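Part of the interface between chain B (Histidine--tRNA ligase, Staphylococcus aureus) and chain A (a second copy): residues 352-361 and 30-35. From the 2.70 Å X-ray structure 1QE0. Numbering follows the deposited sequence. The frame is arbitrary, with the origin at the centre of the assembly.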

ATOM      1  N   LEU B 352      11.117  -1.932  22.552  1.00 10.53           N
ATOM      2  CA  LEU B 352      11.886  -1.421  21.453  1.00  9.81           C
ATOM      3  C   LEU B 352      10.948  -1.044  20.290  1.00 14.57           C
ATOM      4  O   LEU B 352      10.984   0.078  19.797  1.00 21.16           O
ATOM      5  CB  LEU B 352      12.848  -2.514  21.020  1.00 10.62           C
ATOM      6  CG  LEU B 352      13.905  -2.870  22.046  1.00  7.81           C
ATOM      7  CD1 LEU B 352      14.605  -4.086  21.533  1.00  3.17           C
ATOM      8  CD2 LEU B 352      14.881  -1.666  22.264  1.00  7.37           C
ATOM      9  N   ARG B 353      10.101  -1.975  19.864  1.00 12.44           N
ATOM     10  CA  ARG B 353       9.181  -1.740  18.764  1.00  9.91           C
ATOM     11  C   ARG B 353       8.290  -0.506  18.969  1.00 10.86           C
ATOM     12  O   ARG B 353       7.967   0.231  18.023  1.00  9.57           O
ATOM     13  CB  ARG B 353       8.367  -3.000  18.533  1.00  3.45           C
ATOM     14  CG  ARG B 353       9.267  -4.171  18.207  1.00  2.00           C
ATOM     15  CD  ARG B 353       8.480  -5.374  17.832  1.00  2.00           C
ATOM     16  NE  ARG B 353       9.287  -6.382  17.207  1.00  2.00           N
ATOM     17  CZ  ARG B 353       9.036  -7.671  17.298  1.00  2.00           C
ATOM     18  NH1 ARG B 353       8.005  -8.109  17.993  1.00  5.05           N
ATOM     19  NH2 ARG B 353       9.817  -8.536  16.686  1.00 14.92           N
ATOM     20  N   HIS B 354       7.952  -0.230  20.217  1.00 10.18           N
ATOM     21  CA  HIS B 354       7.141   0.944  20.513  1.00 11.73           C
ATOM     22  C   HIS B 354       8.009   2.183  20.445  1.00 11.97           C
ATOM     23  O   HIS B 354       7.547   3.268  20.743  1.00 15.22           O
ATOM     24  CB  HIS B 354       6.494   0.862  21.901  1.00  6.76           C
ATOM     25  CG  HIS B 354       5.163   0.172  21.918  1.00 13.85           C
ATOM     26  ND1 HIS B 354       3.971   0.861  21.933  1.00 17.55           N
ATOM     27  CD2 HIS B 354       4.837  -1.142  21.959  1.00 18.26           C
ATOM     28  CE1 HIS B 354       2.966   0.005  21.989  1.00 21.25           C
ATOM     29  NE2 HIS B 354       3.463  -1.220  22.009  1.00 19.26           N
ATOM     30  N   ASN B 355       9.252   2.027  20.022  1.00 12.03           N
ATOM     31  CA  ASN B 355      10.166   3.153  19.940  1.00 15.37           C
ATOM     32  C   ASN B 355      10.899   3.260  18.616  1.00 18.16           C
ATOM     33  O   ASN B 355      12.008   3.809  18.557  1.00 20.96           O
ATOM     34  CB  ASN B 355      11.187   3.103  21.061  1.00 19.58           C
ATOM     35  CG  ASN B 355      10.655   3.658  22.323  1.00 29.92           C
ATOM     36  OD1 ASN B 355      10.725   4.863  22.558  1.00 37.85           O
ATOM     37  ND2 ASN B 355      10.061   2.802  23.139  1.00 32.90           N
ATOM     38  N   GLY B 356      10.335   2.673  17.570  1.00 12.44           N
ATOM     39  CA  GLY B 356      10.948   2.804  16.270  1.00 12.69           C
ATOM     40  C   GLY B 356      12.225   2.048  16.039  1.00 18.53           C
ATOM     41  O   GLY B 356      12.963   2.348  15.097  1.00 24.46           O
ATOM     42  N   ILE B 357      12.543   1.113  16.922  1.00 20.22           N
ATOM     43  CA  ILE B 357      13.735   0.293  16.744  1.00 18.11           C
ATOM     44  C   ILE B 357      13.215  -0.969  16.069  1.00 16.63           C
ATOM     45  O   ILE B 357      12.135  -1.440  16.400  1.00 19.24           O
ATOM     46  CB  ILE B 357      14.418  -0.038  18.120  1.00 16.43           C
ATOM     47  CG1 ILE B 357      15.160   1.190  18.649  1.00 13.82           C
ATOM     48  CG2 ILE B 357      15.416  -1.179  17.979  1.00 19.15           C
ATOM     49  CD1 ILE B 357      14.466   1.917  19.795  1.00 16.32           C
ATOM     50  N   LYS B 358      13.902  -1.457  15.053  1.00 16.52           N
ATOM     51  CA  LYS B 358      13.444  -2.683  14.416  1.00 15.75           C
ATOM     52  C   LYS B 358      14.189  -3.772  15.129  1.00 17.02           C
ATOM     53  O   LYS B 358      15.419  -3.810  15.094  1.00 16.37           O
ATOM     54  CB  LYS B 358      13.781  -2.709  12.934  1.00 15.33           C
ATOM     55  CG  LYS B 358      13.158  -1.583  12.180  1.00  7.04           C
ATOM     56  CD  LYS B 358      14.195  -0.732  11.560  1.00  4.94           C
ATOM     57  CE  LYS B 358      14.846  -1.414  10.376  1.00 10.85           C
ATOM     58  NZ  LYS B 358      15.946  -0.573   9.769  1.00 13.96           N
ATOM     59  N   ALA B 359      13.456  -4.619  15.832  1.00 18.06           N
ATOM     60  CA  ALA B 359      14.085  -5.711  16.569  1.00 17.80           C
ATOM     61  C   ALA B 359      13.336  -7.015  16.346  1.00 16.30           C
ATOM     62  O   ALA B 359      12.241  -7.012  15.799  1.00 17.90           O
ATOM     63  CB  ALA B 359      14.155  -5.379  18.056  1.00 15.69           C
ATOM     64  N   ASP B 360      13.978  -8.130  16.664  1.00 14.22           N
ATOM     65  CA  ASP B 360      13.343  -9.433  16.541  1.00 11.52           C
ATOM     66  C   ASP B 360      14.114 -10.398  17.416  1.00 12.64           C
ATOM     67  O   ASP B 360      15.272 -10.134  17.739  1.00 16.41           O
ATOM     68  CB  ASP B 360      13.309  -9.928  15.108  1.00  5.59           C
ATOM     69  CG  ASP B 360      12.019 -10.631  14.791  1.00 11.84           C
ATOM     70  OD1 ASP B 360      11.839 -11.097  13.655  1.00 15.00           O
ATOM     71  OD2 ASP B 360      11.152 -10.716  15.681  1.00 13.11           O
ATOM     72  N   LYS B 361      13.448 -11.441  17.896  1.00  9.48           N
ATOM     73  CA  LYS B 361      14.093 -12.431  18.755  1.00  9.09           C
ATOM     74  C   LYS B 361      13.939 -13.754  18.083  1.00 10.36           C
ATOM     75  O   LYS B 361      13.492 -13.815  16.939  1.00  7.75           O
ATOM     76  CB  LYS B 361      13.439 -12.502  20.141  1.00  8.36           C
ATOM     77  CG  LYS B 361      12.017 -12.962  20.111  1.00  6.81           C
ATOM     78  CD  LYS B 361      11.389 -12.832  21.433  1.00  8.22           C
ATOM     79  CE  LYS B 361      11.975 -13.836  22.341  1.00 18.05           C
ATOM     80  NZ  LYS B 361      11.689 -15.197  21.816  1.00 25.03           N
TER
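Chain A 30-35: MTFYNY

Chain A contributes the last turn of a helix, Met A30 to Tyr A33, and the two residues that follow it. Asn A34 is the first to leave helical geometry, with phi/psi of 76/34°. Tyr A35 then takes an extended conformation at -96/140°. The turn is closed within chain A: Tyr A35 N donates to Met A30 O at 2.9 Å, and Asn A34 N makes weak bonds to Met A30 O at 2.6 Å and Thr A31 O at 3.2 Å. Met A30 itself lies out of reach of chain B.

This segment packs against a bend in chain B. There a helix ends at Arg B353, a loop runs from His B354 to Lys B358, and a strand begins at Ala B359. The nearest CA pair is Lys B358 CA and Phe A32 CA, 3.8 Å apart. Phe A32 and Tyr A33 meet Arg B353; Asn A34 meets the strand. From Lys B358 with Thr A31 to Asp B360 with Asn A34, the segments run broadly in the same direction.

The carbonyl of Phe A32 is a focus of the contact. Near the end of its helix, its oxygen is taken up by chain B. Arg B353 NE donates to Phe A32 O at 3.0 Å, with an N-H...O angle of 130°. Ala B359 N donates to the same oxygen at 3.4 Å, a weak bond. Phe A32 O also lies 3.2 Å from Ala B359 O. Both are acceptors, so this pair is not a hydrogen bond; Arg B353 supplies donors to each. Its NH2 donates to Ala B359 O at 3.0 Å, and its NE makes a weak bond to Ala B359 O at 3.3 Å.

Arg B353 is further held by a salt bridge within chain B, from its NH2 to Asp B360 OD2 at 2.7 Å. NE is thus shared across the interface, while NH2 is tied to the strand of its own chain. NH1 and NH2 are also hydrogen-bonded elsewhere in the structure.

The other carboxylate oxygen of Asp B360 faces chain A. Asn A34 ND2 donates to Asp B360 OD1 at 2.8 Å, with a nearly straight angle of 163°. The CA-to-CB bonds of both residues point toward the opposing stretch, which brings the two polar groups together. OD1 also has a bond elsewhere, and Lys B361 N bonds weakly to Asp B360 OD2 at 3.3 Å. Asn A34 OD1 is satisfied just outside the two stretches.

Two aromatic rings complete the fit. Gly B356 CA lies over one face of the Phe A32 ring, 3.7 Å from CA to the ring centroid, in a CH-pi contact. Gly B356 has positive phi, which by itself favours glycine. Lys B358 CG approaches the edge of the same ring, 3.9 Å from Phe A32 CD2, and packs closely on Thr A31 CG2 at 3.2 Å. Arg B353 CD covers one face of the Tyr A33 ring, 3.6 Å from Tyr A33 CD1. Lys B358 NZ, Thr A31 OG1 and Tyr A33 OH are hydrogen-bonded elsewhere.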

ATOM      1  N   MET A  30       5.371  -2.487  10.511  1.00 11.15           N
ATOM      2  CA  MET A  30       5.790  -3.847  10.135  1.00  8.54           C
ATOM      3  C   MET A  30       7.304  -3.974  10.140  1.00  5.82           C
ATOM      4  O   MET A  30       7.870  -5.049  10.352  1.00  9.43           O
ATOM      5  CB  MET A  30       5.230  -4.262   8.768  1.00  2.66           C
ATOM      6  CG  MET A  30       3.717  -4.320   8.711  1.00  8.52           C
ATOM      7  SD  MET A  30       2.976  -5.367   9.970  1.00 12.98           S
ATOM      8  CE  MET A  30       2.623  -4.128  11.163  1.00  7.74           C
ATOM      9  N   THR A  31       7.951  -2.858   9.904  1.00  3.84           N
ATOM     10  CA  THR A  31       9.391  -2.781   9.886  1.00  2.19           C
ATOM     11  C   THR A  31       9.967  -3.094  11.280  1.00  4.84           C
ATOM     12  O   THR A  31      10.903  -3.876  11.428  1.00  3.97           O
ATOM     13  CB  THR A  31       9.736  -1.400   9.371  1.00  2.00           C
ATOM     14  OG1 THR A  31       9.939  -1.486   7.973  1.00  2.00           O
ATOM     15  CG2 THR A  31      10.897  -0.795  10.049  1.00  8.50           C
ATOM     16  N   PHE A  32       9.317  -2.563  12.309  1.00  8.45           N
ATOM     17  CA  PHE A  32       9.729  -2.751  13.693  1.00  6.52           C
ATOM     18  C   PHE A  32       9.487  -4.195  14.110  1.00  7.07           C
ATOM     19  O   PHE A  32      10.223  -4.747  14.914  1.00 11.68           O
ATOM     20  CB  PHE A  32       8.926  -1.818  14.621  1.00  5.04           C
ATOM     21  CG  PHE A  32       8.934  -0.390  14.216  1.00  2.00           C
ATOM     22  CD1 PHE A  32       7.947   0.451  14.647  1.00  5.83           C
ATOM     23  CD2 PHE A  32       9.910   0.120  13.370  1.00 14.72           C
ATOM     24  CE1 PHE A  32       7.923   1.801  14.227  1.00  6.98           C
ATOM     25  CE2 PHE A  32       9.890   1.463  12.950  1.00  9.63           C
ATOM     26  CZ  PHE A  32       8.896   2.294  13.383  1.00  2.00           C
ATOM     27  N   TYR A  33       8.422  -4.788  13.593  1.00  8.78           N
ATOM     28  CA  TYR A  33       8.064  -6.162  13.933  1.00  8.22           C
ATOM     29  C   TYR A  33       8.746  -7.145  13.029  1.00  9.93           C
ATOM     30  O   TYR A  33       8.703  -8.351  13.280  1.00 11.54           O
ATOM     31  CB  TYR A  33       6.564  -6.355  13.833  1.00  2.00           C
ATOM     32  CG  TYR A  33       5.827  -5.614  14.904  1.00  8.56           C
ATOM     33  CD1 TYR A  33       5.428  -6.279  16.062  1.00 10.51           C
ATOM     34  CD2 TYR A  33       5.591  -4.225  14.806  1.00  4.33           C
ATOM     35  CE1 TYR A  33       4.830  -5.595  17.115  1.00 13.98           C
ATOM     36  CE2 TYR A  33       4.989  -3.520  15.855  1.00  8.71           C
ATOM     37  CZ  TYR A  33       4.627  -4.217  17.012  1.00 14.85           C
ATOM     38  OH  TYR A  33       4.182  -3.556  18.121  1.00 12.85           O
ATOM     39  N   ASN A  34       9.271  -6.638  11.919  1.00  7.82           N
ATOM     40  CA  ASN A  34       9.992  -7.462  10.974  1.00  5.93           C
ATOM     41  C   ASN A  34       9.135  -8.368  10.080  1.00  9.80           C
ATOM     42  O   ASN A  34       9.550  -9.502   9.745  1.00 11.67           O
ATOM     43  CB  ASN A  34      11.056  -8.263  11.715  1.00  5.42           C
ATOM     44  CG  ASN A  34      12.013  -8.945  10.790  1.00 15.74           C
ATOM     45  OD1 ASN A  34      12.406  -8.385   9.773  1.00 22.55           O
ATOM     46  ND2 ASN A  34      12.390 -10.178  11.122  1.00 13.97           N
ATOM     47  N   TYR A  35       7.934  -7.895   9.719  1.00  6.42           N
ATOM     48  CA  TYR A  35       7.069  -8.640   8.812  1.00  2.00           C
ATOM     49  C   TYR A  35       7.346  -8.054   7.440  1.00  6.60           C
ATOM     50  O   TYR A  35       7.532  -6.837   7.313  1.00  9.12           O
ATOM     51  CB  TYR A  35       5.621  -8.445   9.160  1.00  2.00           C
ATOM     52  CG  TYR A  35       5.202  -9.292  10.306  1.00  2.00           C
ATOM     53  CD1 TYR A  35       4.301 -10.336  10.140  1.00  4.98           C
ATOM     54  CD2 TYR A  35       5.714  -9.080  11.553  1.00  2.47           C
ATOM     55  CE1 TYR A  35       3.922 -11.149  11.216  1.00  2.70           C
ATOM     56  CE2 TYR A  35       5.348  -9.898  12.637  1.00  7.37           C
ATOM     57  CZ  TYR A  35       4.452 -10.928  12.456  1.00  2.00           C
ATOM     58  OH  TYR A  35       4.126 -11.744  13.521  1.00  7.93           O
TER